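Local coordinates for putative flavoprotein decarboxylase (Streptomyces olivoviridis, PDB 6JLS) that binds flavin mononucleotide and acts as the FMN-dependent cysteine decarboxylase of thioviridamide biosynthesis, at residues Val49-Pro53 against Asn116-Ile121; Pro100-Leu106 against Leu131-Met135; Gly32-Ala37 against Ser63-Val68. The contacts are given in a common frame with arbitrary orientation. Numbering follows the deposited sequence.

Interaction 1. Residues Val49-Pro53 against Asn116-Ile121; sequences VALTP and NIVTQI. With FMN (flavin mononucleotide), chain B; FMN (flavin mononucleotide), chain C.
In a Rossmann-like fold, helices pack on a parallel sheet, several of whose strands end at the cofactor. Here extended Val49-Leu51, the end of a strand, meets the first turn of a helix starting at Ile117; the segment axes approach to 7.9 Å at 128°, and the register pairs Ala50 with Val118 (CA-CA 5.9 Å). Asn116 (chi1 p) is the N-cap: its OD1 accepts from Thr119 N at 2.9 Å, while its ND2 lies 3.9 Å from Thr52 CB and 4.0 Å from Pro53 CD. Ile117 CG2 is 4.1 Å from Ala50 CB. Val118, rotamer t, brings CG2 to 3.8 Å from Ala50 CB, 3.5 Å from Leu51 C and 3.8 Å from Thr52 CG2; a water joins Val118 N (3.0 Å, water accepting) to Leu51 O (2.7 Å, water donating). Gln120 turns instead to a second FMN (chain B) and hydrogen-bonds His86. Ile121 (m, t) sets CD1 3.7 Å from Ala50 CB. Beyond the strand end, Thr52 OG1 donates to phosphate atom O3P of FMN (chain C) at 2.5 Å.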
loop_
_atom_site.group_PDB
_atom_site.type_symbol
_atom_site.label_atom_id
_atom_site.label_comp_id
_atom_site.label_asym_id
_atom_site.label_seq_id
_atom_site.Cartn_x
_atom_site.Cartn_y
_atom_site.Cartn_z
ATOM N N VAL A 49 20.068 -22.972 -7.049
ATOM C CA VAL A 49 20.292 -22.263 -5.794
ATOM C C VAL A 49 18.945 -21.987 -5.151
ATOM O O VAL A 49 18.003 -21.563 -5.833
ATOM C CB VAL A 49 21.067 -20.947 -5.992
ATOM C CG1 VAL A 49 21.261 -20.248 -4.656
ATOM C CG2 VAL A 49 22.408 -21.225 -6.625
ATOM N N ALA A 50 18.851 -22.253 -3.849
ATOM C CA ALA A 50 17.666 -21.961 -3.058
ATOM C C ALA A 50 18.088 -21.161 -1.837
ATOM O O ALA A 50 19.176 -21.386 -1.286
ATOM C CB ALA A 50 16.960 -23.242 -2.611
ATOM N N LEU A 51 17.223 -20.233 -1.413
ATOM C CA LEU A 51 17.515 -19.315 -0.318
ATOM C C LEU A 51 16.430 -19.423 0.743
ATOM O O LEU A 51 15.245 -19.564 0.421
ATOM C CB LEU A 51 17.603 -17.840 -0.808
ATOM C CG LEU A 51 18.759 -17.376 -1.709
ATOM C CD1 LEU A 51 18.762 -18.096 -3.038
ATOM C CD2 LEU A 51 18.668 -15.881 -1.960
ATOM N N THR A 52 16.830 -19.364 1.998
ATOM C CA THR A 52 15.851 -19.155 3.042
ATOM C C THR A 52 15.433 -17.689 3.047
ATOM O O THR A 52 16.163 -16.824 2.547
ATOM C CB THR A 52 16.430 -19.516 4.407
ATOM O OG1 THR A 52 17.342 -18.487 4.803
ATOM C CG2 THR A 52 17.135 -20.882 4.379
ATOM N N PRO A 53 14.271 -17.371 3.618
ATOM C CA PRO A 53 13.913 -15.945 3.754
ATOM C C PRO A 53 15.000 -15.108 4.429
ATOM O O PRO A 53 15.356 -14.049 3.897
ATOM C CB PRO A 53 12.615 -15.988 4.573
ATOM C CG PRO A 53 12.004 -17.313 4.205
ATOM C CD PRO A 53 13.176 -18.265 4.031
ATOM N N ASN A 116 10.278 -24.057 5.048
ATOM C CA ASN A 116 10.613 -23.245 3.885
ATOM C C ASN A 116 11.161 -24.143 2.789
ATOM O O ASN A 116 11.435 -25.328 3.000
ATOM C CB ASN A 116 11.622 -22.131 4.216
ATOM C CG ASN A 116 12.899 -22.653 4.859
ATOM O OD1 ASN A 116 13.330 -23.789 4.609
ATOM N ND2 ASN A 116 13.508 -21.829 5.702
ATOM N N ILE A 117 11.356 -23.525 1.624
ATOM C CA ILE A 117 11.776 -24.227 0.415
ATOM C C ILE A 117 13.140 -24.890 0.597
ATOM O O ILE A 117 13.366 -25.999 0.104
ATOM C CB ILE A 117 11.745 -23.242 -0.774
ATOM C CG1 ILE A 117 10.474 -23.457 -1.599
ATOM C CG2 ILE A 117 12.987 -23.334 -1.633
ATOM C CD1 ILE A 117 9.201 -23.189 -0.831
ATOM N N VAL A 118 14.064 -24.250 1.319
ATOM C CA VAL A 118 15.380 -24.861 1.524
ATOM C C VAL A 118 15.259 -26.160 2.333
ATOM O O VAL A 118 15.789 -27.209 1.933
ATOM C CB VAL A 118 16.353 -23.867 2.183
ATOM C CG1 VAL A 118 17.569 -24.619 2.763
ATOM C CG2 VAL A 118 16.824 -22.833 1.156
ATOM N N THR A 119 14.563 -26.118 3.475
ATOM C CA THR A 119 14.422 -27.326 4.285
ATOM C C THR A 119 13.596 -28.390 3.576
ATOM O O THR A 119 13.842 -29.587 3.773
ATOM C CB THR A 119 13.799 -27.001 5.645
ATOM O OG1 THR A 119 12.609 -26.215 5.455
ATOM C CG2 THR A 119 14.793 -26.235 6.519
ATOM N N GLN A 120 12.620 -27.987 2.751
ATOM C CA GLN A 120 11.857 -28.972 1.987
ATOM C C GLN A 120 12.728 -29.660 0.941
ATOM O O GLN A 120 12.581 -30.866 0.697
ATOM C CB GLN A 120 10.658 -28.313 1.318
ATOM C CG GLN A 120 9.533 -27.977 2.261
ATOM C CD GLN A 120 8.559 -27.031 1.614
ATOM O OE1 GLN A 120 8.121 -27.260 0.492
ATOM N NE2 GLN A 120 8.249 -25.930 2.295
ATOM N N ILE A 121 13.640 -28.910 0.309
ATOM C CA ILE A 121 14.534 -29.518 -0.671
ATOM C C ILE A 121 15.418 -30.571 -0.010
ATOM O O ILE A 121 15.591 -31.673 -0.537
ATOM C CB ILE A 121 15.365 -28.439 -1.381
ATOM C CG1 ILE A 121 14.528 -27.754 -2.477
ATOM C CG2 ILE A 121 16.622 -29.050 -1.996
ATOM C CD1 ILE A 121 15.113 -26.408 -2.952
HETATM N N1 FMN B . 4.451 -30.965 2.888
HETATM C C2 FMN B . 4.010 -32.130 3.475
HETATM O O2 FMN B . 4.450 -32.457 4.573
HETATM N N3 FMN B . 3.089 -32.928 2.828
HETATM C C4 FMN B . 2.597 -32.566 1.590
HETATM O O4 FMN B . 1.772 -33.273 1.008
HETATM C C4A FMN B . 3.041 -31.389 0.999
HETATM N N5 FMN B . 2.555 -31.015 -0.238
HETATM C C5A FMN B . 2.992 -29.853 -0.836
HETATM C C6 FMN B . 2.489 -29.508 -2.084
HETATM C C7 FMN B . 2.914 -28.333 -2.703
HETATM C C7M FMN B . 2.354 -27.981 -4.058
HETATM C C8 FMN B . 3.853 -27.499 -2.064
HETATM C C8M FMN B . 4.314 -26.228 -2.726
HETATM C C9 FMN B . 4.357 -27.856 -0.806
HETATM C C9A FMN B . 3.925 -29.037 -0.192
HETATM N N10 FMN B . 4.413 -29.413 1.054
HETATM C C10 FMN B . 3.972 -30.584 1.650
HETATM C "C1'" FMN B . 5.401 -28.541 1.774
HETATM C "C2'" FMN B . 4.648 -27.738 2.847
HETATM O "O2'" FMN B . 3.676 -26.871 2.288
HETATM C "C3'" FMN B . 5.603 -26.932 3.717
HETATM O "O3'" FMN B . 6.354 -27.830 4.499
HETATM C "C4'" FMN B . 4.806 -25.968 4.595
HETATM O "O4'" FMN B . 5.617 -25.035 5.288
HETATM C "C5'" FMN B . 3.943 -26.727 5.593
HETATM O "O5'" FMN B . 3.355 -25.741 6.407
HETATM P P FMN B . 2.302 -26.118 7.550
HETATM O O1P FMN B . 2.610 -27.511 8.071
HETATM O O2P FMN B . 2.440 -25.129 8.687
HETATM O O3P FMN B . 0.908 -26.112 6.977
HETATM N N1 FMN C . 22.813 -17.557 12.582
HETATM C C2 FMN C . 23.651 -18.635 12.403
HETATM O O2 FMN C . 23.274 -19.754 12.739
HETATM N N3 FMN C . 24.908 -18.456 11.863
HETATM C C4 FMN C . 25.337 -17.198 11.492
HETATM O O4 FMN C . 26.458 -17.032 11.006
HETATM C C4A FMN C . 24.490 -16.111 11.670
HETATM N N5 FMN C . 24.908 -14.847 11.301
HETATM C C5A FMN C . 24.079 -13.760 11.477
HETATM C C6 FMN C . 24.530 -12.502 11.101
HETATM C C7 FMN C . 23.704 -11.390 11.266
HETATM C C7M FMN C . 24.218 -10.035 10.851
HETATM C C8 FMN C . 22.415 -11.545 11.814
HETATM C C8M FMN C . 21.518 -10.349 11.993
HETATM C C9 FMN C . 21.969 -12.818 12.193
HETATM C C9A FMN C . 22.804 -13.928 12.024
HETATM N N10 FMN C . 22.384 -15.200 12.394
HETATM C C10 FMN C . 23.223 -16.289 12.216
HETATM C "C1'" FMN C . 21.011 -15.407 12.965
HETATM C "C2'" FMN C . 20.101 -15.955 11.854
HETATM O "O2'" FMN C . 19.958 -15.045 10.777
HETATM C "C3'" FMN C . 18.724 -16.324 12.388
HETATM O "O3'" FMN C . 18.862 -17.444 13.230
HETATM C "C4'" FMN C . 17.785 -16.624 11.220
HETATM O "O4'" FMN C . 16.431 -16.777 11.611
HETATM C "C5'" FMN C . 18.236 -17.865 10.463
HETATM O "O5'" FMN C . 17.240 -18.097 9.496
HETATM P P FMN C . 17.371 -19.279 8.427
HETATM O O1P FMN C . 18.183 -20.411 9.032
HETATM O O2P FMN C . 15.987 -19.793 8.095
HETATM O O3P FMN C . 18.084 -18.774 7.199
HETATM O O HOH W 1 13.664 -21.345 1.703
#

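Interaction 2. Residues Pro100-Leu106 against Leu131-Met135; sequences PATAATL and LAPVM. With FMN (flavin mononucleotide), chain C.
Cofactor sites are commonly built where adjacent parallel strands end, and this contact combines backbone atoms and threonine hydroxyls at such a place. Pro100 follows a cis peptide bond, and Ala101 forms a parallel bridge with Pro133 (CA-CA 4.6 Å). Two hydrogen bonds make the bridge: Ala101 N donates to Ala132 O at 2.8 Å, and Ala101 O accepts from Val134 N at 3.1 Å, with a CA-H...O contact from Pro133 CA to the same Ala101 O at 3.3 Å. A proline is tolerated at this position because the pairing draws on its neighbours, not on its own nitrogen. Packing flanks the bridge: Pro100 CB touches Val134 CG2 at 3.5 Å, and Leu106 (m, t) sets CD1 3.6 Å from Pro133 CB and 3.5 Å from Met135 CE, which also lies 3.8 Å from Ala103 CB.

Thr102 (chi1 p) is the N-cap of the helix that begins at Ala103. Its OG1 accepts from Thr105 N at 3.0 Å and donates to FMN O1P in a very short 2.4 Å bond; Thr105 OG1 (chi1 m) donates to the same O1P at 2.6 Å. Both hydroxyls also hydrogen-bond Ser24. Thr102 O is taken by Leu106 N at 2.9 Å. Two backbone groups of these segments meet the pyrimidine edge of the flavin: Ala103 N donates to O2 at 2.6 Å, and N3 donates to Val134 O at 2.7 Å. Ser26 OG and Cys114 O of a second subunit also hydrogen-bond the FMN. Together these elements form a strand-end FMN pocket of the flavoprotein family, with the phosphate at a helix N-terminus.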
loop_
_atom_site.group_PDB
_atom_site.type_symbol
_atom_site.label_atom_id
_atom_site.label_comp_id
_atom_site.label_asym_id
_atom_site.label_seq_id
_atom_site.Cartn_x
_atom_site.Cartn_y
_atom_site.Cartn_z
ATOM N N PRO A 100 26.263 -21.374 3.720
ATOM C CA PRO A 100 26.293 -21.775 5.130
ATOM C C PRO A 100 24.974 -22.363 5.623
ATOM O O PRO A 100 23.920 -22.066 5.066
ATOM C CB PRO A 100 26.598 -20.467 5.847
ATOM C CG PRO A 100 25.964 -19.408 4.959
ATOM C CD PRO A 100 26.121 -19.918 3.550
ATOM N N ALA A 101 25.042 -23.189 6.662
ATOM C CA ALA A 101 23.862 -23.705 7.357
ATOM C C ALA A 101 23.826 -23.070 8.740
ATOM O O ALA A 101 24.708 -23.327 9.567
ATOM C CB ALA A 101 23.897 -25.234 7.455
ATOM N N THR A 102 22.822 -22.231 8.982
ATOM C CA THR A 102 22.670 -21.585 10.275
ATOM C C THR A 102 22.259 -22.590 11.348
ATOM O O THR A 102 21.817 -23.705 11.065
ATOM C CB THR A 102 21.592 -20.513 10.225
ATOM O OG1 THR A 102 20.372 -21.152 9.838
ATOM C CG2 THR A 102 21.982 -19.354 9.254
ATOM N N ALA A 103 22.361 -22.154 12.606
ATOM C CA ALA A 103 21.834 -22.956 13.704
ATOM C C ALA A 103 20.352 -23.240 13.500
ATOM O O ALA A 103 19.892 -24.369 13.723
ATOM C CB ALA A 103 22.061 -22.241 15.039
ATOM N N ALA A 104 19.605 -22.233 13.027
ATOM C CA ALA A 104 18.160 -22.368 12.888
ATOM C C ALA A 104 17.822 -23.401 11.833
ATOM O O ALA A 104 16.966 -24.266 12.050
ATOM C CB ALA A 104 17.517 -21.018 12.551
ATOM N N THR A 105 18.503 -23.339 10.689
ATOM C CA THR A 105 18.244 -24.296 9.619
ATOM C C THR A 105 18.681 -25.711 10.006
ATOM O O THR A 105 17.953 -26.682 9.751
ATOM C CB THR A 105 18.933 -23.824 8.341
ATOM O OG1 THR A 105 18.192 -22.724 7.819
ATOM C CG2 THR A 105 18.966 -24.923 7.293
ATOM N N LEU A 106 19.863 -25.847 10.613
ATOM C CA LEU A 106 20.287 -27.136 11.153
ATOM C C LEU A 106 19.276 -27.669 12.167
ATOM O O LEU A 106 18.938 -28.864 12.160
ATOM C CB LEU A 106 21.664 -26.985 11.799
ATOM C CG LEU A 106 22.822 -26.595 10.887
ATOM C CD1 LEU A 106 24.017 -26.183 11.724
ATOM C CD2 LEU A 106 23.191 -27.757 9.974
ATOM N N LEU A 131 26.320 -30.452 4.586
ATOM C CA LEU A 131 25.956 -29.286 5.377
ATOM C C LEU A 131 27.207 -28.642 5.963
ATOM O O LEU A 131 28.074 -29.336 6.506
ATOM C CB LEU A 131 25.012 -29.679 6.512
ATOM C CG LEU A 131 23.786 -30.524 6.167
ATOM C CD1 LEU A 131 23.112 -30.964 7.435
ATOM C CD2 LEU A 131 22.823 -29.726 5.314
ATOM N N ALA A 132 27.296 -27.309 5.862
ATOM C CA ALA A 132 28.421 -26.537 6.401
ATOM C C ALA A 132 27.911 -25.599 7.497
ATOM O O ALA A 132 27.507 -24.456 7.209
ATOM C CB ALA A 132 29.128 -25.756 5.295
ATOM N N PRO A 133 27.902 -26.043 8.761
ATOM C CA PRO A 133 27.447 -25.160 9.844
ATOM C C PRO A 133 28.317 -23.919 9.944
ATOM O O PRO A 133 29.538 -23.969 9.778
ATOM C CB PRO A 133 27.586 -26.028 11.105
ATOM C CG PRO A 133 27.668 -27.429 10.618
ATOM C CD PRO A 133 28.330 -27.355 9.266
ATOM N N VAL A 134 27.667 -22.791 10.205
ATOM C CA VAL A 134 28.358 -21.538 10.478
ATOM C C VAL A 134 27.592 -20.859 11.598
ATOM O O VAL A 134 26.382 -20.627 11.473
ATOM C CB VAL A 134 28.438 -20.618 9.242
ATOM C CG1 VAL A 134 29.106 -19.305 9.595
ATOM C CG2 VAL A 134 29.179 -21.293 8.115
ATOM N N MET A 135 28.280 -20.561 12.693
ATOM C CA MET A 135 27.681 -19.836 13.804
ATOM C C MET A 135 28.804 -19.458 14.760
ATOM O O MET A 135 29.925 -19.974 14.661
ATOM C CB MET A 135 26.605 -20.670 14.514
ATOM C CG MET A 135 27.143 -21.980 15.094
ATOM S SD MET A 135 25.889 -23.196 15.537
ATOM C CE MET A 135 25.407 -23.763 13.900
HETATM N N1 FMN C . 22.813 -17.557 12.582
HETATM C C2 FMN C . 23.651 -18.635 12.403
HETATM O O2 FMN C . 23.274 -19.754 12.739
HETATM N N3 FMN C . 24.908 -18.456 11.863
HETATM C C4 FMN C . 25.337 -17.198 11.492
HETATM O O4 FMN C . 26.458 -17.032 11.006
HETATM C C4A FMN C . 24.490 -16.111 11.670
HETATM N N5 FMN C . 24.908 -14.847 11.301
HETATM C C5A FMN C . 24.079 -13.760 11.477
HETATM C C6 FMN C . 24.530 -12.502 11.101
HETATM C C7 FMN C . 23.704 -11.390 11.266
HETATM C C7M FMN C . 24.218 -10.035 10.851
HETATM C C8 FMN C . 22.415 -11.545 11.814
HETATM C C8M FMN C . 21.518 -10.349 11.993
HETATM C C9 FMN C . 21.969 -12.818 12.193
HETATM C C9A FMN C . 22.804 -13.928 12.024
HETATM N N10 FMN C . 22.384 -15.200 12.394
HETATM C C10 FMN C . 23.223 -16.289 12.216
HETATM C "C1'" FMN C . 21.011 -15.407 12.965
HETATM C "C2'" FMN C . 20.101 -15.955 11.854
HETATM O "O2'" FMN C . 19.958 -15.045 10.777
HETATM C "C3'" FMN C . 18.724 -16.324 12.388
HETATM O "O3'" FMN C . 18.862 -17.444 13.230
HETATM C "C4'" FMN C . 17.785 -16.624 11.220
HETATM O "O4'" FMN C . 16.431 -16.777 11.611
HETATM C "C5'" FMN C . 18.236 -17.865 10.463
HETATM O "O5'" FMN C . 17.240 -18.097 9.496
HETATM P P FMN C . 17.371 -19.279 8.427
HETATM O O1P FMN C . 18.183 -20.411 9.032
HETATM O O2P FMN C . 15.987 -19.793 8.095
HETATM O O3P FMN C . 18.084 -18.774 7.199
#

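Interaction 3. Residues Gly32-Ala37 against Ser63-Val68; sequences GPHMAA and SLRPFV
Successive beta-alpha-beta units of a parallel sheet place their connecting helices side by side, and here the start of helix 32-40 packs against the weakly bonded end of a short helix, Ser63-Leu64, and the 3-10 turn Arg65-Phe67 that follows. Nearest CA pairs are Pro33-Leu64 (5.0 Å) and Ala37-Phe67 (5.3 Å). Gly32 C lies 3.7 Å from Leu64 CD2. Pro33 lies against Ser63 and Leu64: its CG is 3.3 Å from Ser63 OG, which is hydrogen-bonded to Thr60 O, and its CD is 3.8 Å from CD2 of Leu64 (m, t). Pro33 O, already hydrogen-bonded to Ala37 N at 3.0 Å, lies over one face of the Phe67 ring, 3.8 Å from CD1. Ala36 points across, with CB 3.9 Å from Phe67 CB and 4.1 Å from Val68 CG2. Ala37 CB reaches Phe67 CD2 (chi1 m) at 3.5 Å. Val27 and Val30 of a neighbouring subunit extend this apolar patch. Between the two segments the contact rests on apolar packing of Pro33, Ala36 and Ala37 against Leu64 and Phe67, not on directional bonds.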
loop_
_atom_site.group_PDB
_atom_site.type_symbol
_atom_site.label_atom_id
_atom_site.label_comp_id
_atom_site.label_asym_id
_atom_site.label_seq_id
_atom_site.Cartn_x
_atom_site.Cartn_y
_atom_site.Cartn_z
ATOM N N GLY A 32 27.754 -16.769 -1.893
ATOM C CA GLY A 32 26.953 -17.586 -2.775
ATOM C C GLY A 32 27.302 -17.380 -4.235
ATOM O O GLY A 32 27.622 -18.334 -4.953
ATOM N N PRO A 33 27.241 -16.118 -4.704
ATOM C CA PRO A 33 27.570 -15.850 -6.117
ATOM C C PRO A 33 28.982 -16.252 -6.493
ATOM O O PRO A 33 29.203 -16.784 -7.590
ATOM C CB PRO A 33 27.358 -14.332 -6.244
ATOM C CG PRO A 33 26.336 -14.007 -5.200
ATOM C CD PRO A 33 26.667 -14.929 -4.042
ATOM N N HIS A 34 29.952 -16.013 -5.607
ATOM C CA HIS A 34 31.317 -16.451 -5.881
ATOM C C HIS A 34 31.398 -17.975 -5.974
ATOM O O HIS A 34 32.033 -18.506 -6.891
ATOM C CB HIS A 34 32.264 -15.901 -4.812
ATOM C CG HIS A 34 33.647 -16.473 -4.877
ATOM N ND1 HIS A 34 34.372 -16.546 -6.048
ATOM C CD2 HIS A 34 34.434 -17.007 -3.914
ATOM C CE1 HIS A 34 35.546 -17.103 -5.803
ATOM N NE2 HIS A 34 35.610 -17.391 -4.516
ATOM N N MET A 35 30.729 -18.693 -5.054
ATOM C CA MET A 35 30.721 -20.160 -5.088
ATOM C C MET A 35 30.009 -20.683 -6.334
ATOM O O MET A 35 30.462 -21.651 -6.957
ATOM C CB MET A 35 30.054 -20.729 -3.824
ATOM C CG MET A 35 30.695 -20.308 -2.505
ATOM S SD MET A 35 29.870 -20.875 -0.959
ATOM C CE MET A 35 28.165 -20.355 -1.157
ATOM N N ALA A 36 28.884 -20.064 -6.703
ATOM C CA ALA A 36 28.170 -20.497 -7.897
ATOM C C ALA A 36 29.029 -20.319 -9.140
ATOM O O ALA A 36 28.975 -21.135 -10.062
ATOM C CB ALA A 36 26.861 -19.721 -8.035
ATOM N N ALA A 37 29.822 -19.248 -9.186
ATOM C CA ALA A 37 30.720 -19.048 -10.317
ATOM C C ALA A 37 31.852 -20.070 -10.306
ATOM O O ALA A 37 32.202 -20.627 -11.350
ATOM C CB ALA A 37 31.267 -17.624 -10.299
ATOM N N SER A 63 21.965 -11.266 -7.809
ATOM C CA SER A 63 23.400 -11.499 -7.726
ATOM C C SER A 63 23.784 -12.937 -8.066
ATOM O O SER A 63 24.943 -13.181 -8.429
ATOM C CB SER A 63 23.898 -11.149 -6.327
ATOM O OG SER A 63 23.601 -12.171 -5.391
ATOM N N LEU A 64 22.846 -13.888 -7.956
ATOM C CA LEU A 64 23.067 -15.305 -8.244
ATOM C C LEU A 64 22.725 -15.688 -9.678
ATOM O O LEU A 64 23.435 -16.500 -10.283
ATOM C CB LEU A 64 22.241 -16.184 -7.292
ATOM C CG LEU A 64 22.679 -16.108 -5.828
ATOM C CD1 LEU A 64 21.524 -16.472 -4.905
ATOM C CD2 LEU A 64 23.895 -16.996 -5.575
ATOM N N ARG A 65 21.657 -15.114 -10.231
ATOM C CA ARG A 65 21.167 -15.559 -11.529
ATOM C C ARG A 65 22.234 -15.578 -12.618
ATOM O O ARG A 65 22.234 -16.541 -13.408
ATOM C CB ARG A 65 19.960 -14.705 -11.937
ATOM C CG ARG A 65 18.643 -15.377 -11.594
ATOM C CD ARG A 65 17.519 -14.386 -11.398
ATOM N NE ARG A 65 16.355 -15.009 -10.771
ATOM C CZ ARG A 65 15.381 -14.327 -10.178
ATOM N NH1 ARG A 65 15.436 -13.000 -10.127
ATOM N NH2 ARG A 65 14.359 -14.970 -9.628
ATOM N N PRO A 66 23.159 -14.607 -12.721
ATOM C CA PRO A 66 24.131 -14.653 -13.826
ATOM C C PRO A 66 25.050 -15.854 -13.781
ATOM O O PRO A 66 25.653 -16.185 -14.809
ATOM C CB PRO A 66 24.920 -13.341 -13.667
ATOM C CG PRO A 66 24.041 -12.448 -12.869
ATOM C CD PRO A 66 23.300 -13.359 -11.941
ATOM N N PHE A 67 25.175 -16.520 -12.638
ATOM C CA PHE A 67 26.086 -17.649 -12.492
ATOM C C PHE A 67 25.376 -18.987 -12.417
ATOM O O PHE A 67 26.042 -20.023 -12.301
ATOM C CB PHE A 67 26.957 -17.455 -11.248
ATOM C CG PHE A 67 27.648 -16.129 -11.219
ATOM C CD1 PHE A 67 27.192 -15.111 -10.403
ATOM C CD2 PHE A 67 28.732 -15.887 -12.044
ATOM C CE1 PHE A 67 27.820 -13.882 -10.388
ATOM C CE2 PHE A 67 29.366 -14.668 -12.033
ATOM C CZ PHE A 67 28.906 -13.659 -11.204
ATOM N N VAL A 68 24.050 -18.989 -12.501
ATOM C CA VAL A 68 23.218 -20.149 -12.214
ATOM C C VAL A 68 22.420 -20.463 -13.472
ATOM O O VAL A 68 21.526 -19.694 -13.856
ATOM C CB VAL A 68 22.286 -19.889 -11.020
ATOM C CG1 VAL A 68 21.266 -21.011 -10.871
ATOM C CG2 VAL A 68 23.106 -19.699 -9.745
#

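Strand 46-51 shows how one element can serve two layers. In interaction 1 Ala50 faces helix 117-124, while Val49 and Leu51 point away from that helix and touch Leu64 and Val68 of interaction 3, with Val49 CG2 to Val68 CG2 at 3.5 Å. Interactions 1 and 2 meet where Thr52 CG2 packs 4.0 Å from Thr105 OG1, and both hold the phosphate of the same FMN. All three are largely buried, interaction 1 lying deepest and interaction 3 farthest from the chain centre; interactions 2 and 3 both touch other subunits. Their chemistry follows position: apolar packing with a water bridge, then backbone pairing and cofactor bonds at strand ends, and finally apolar helix packing.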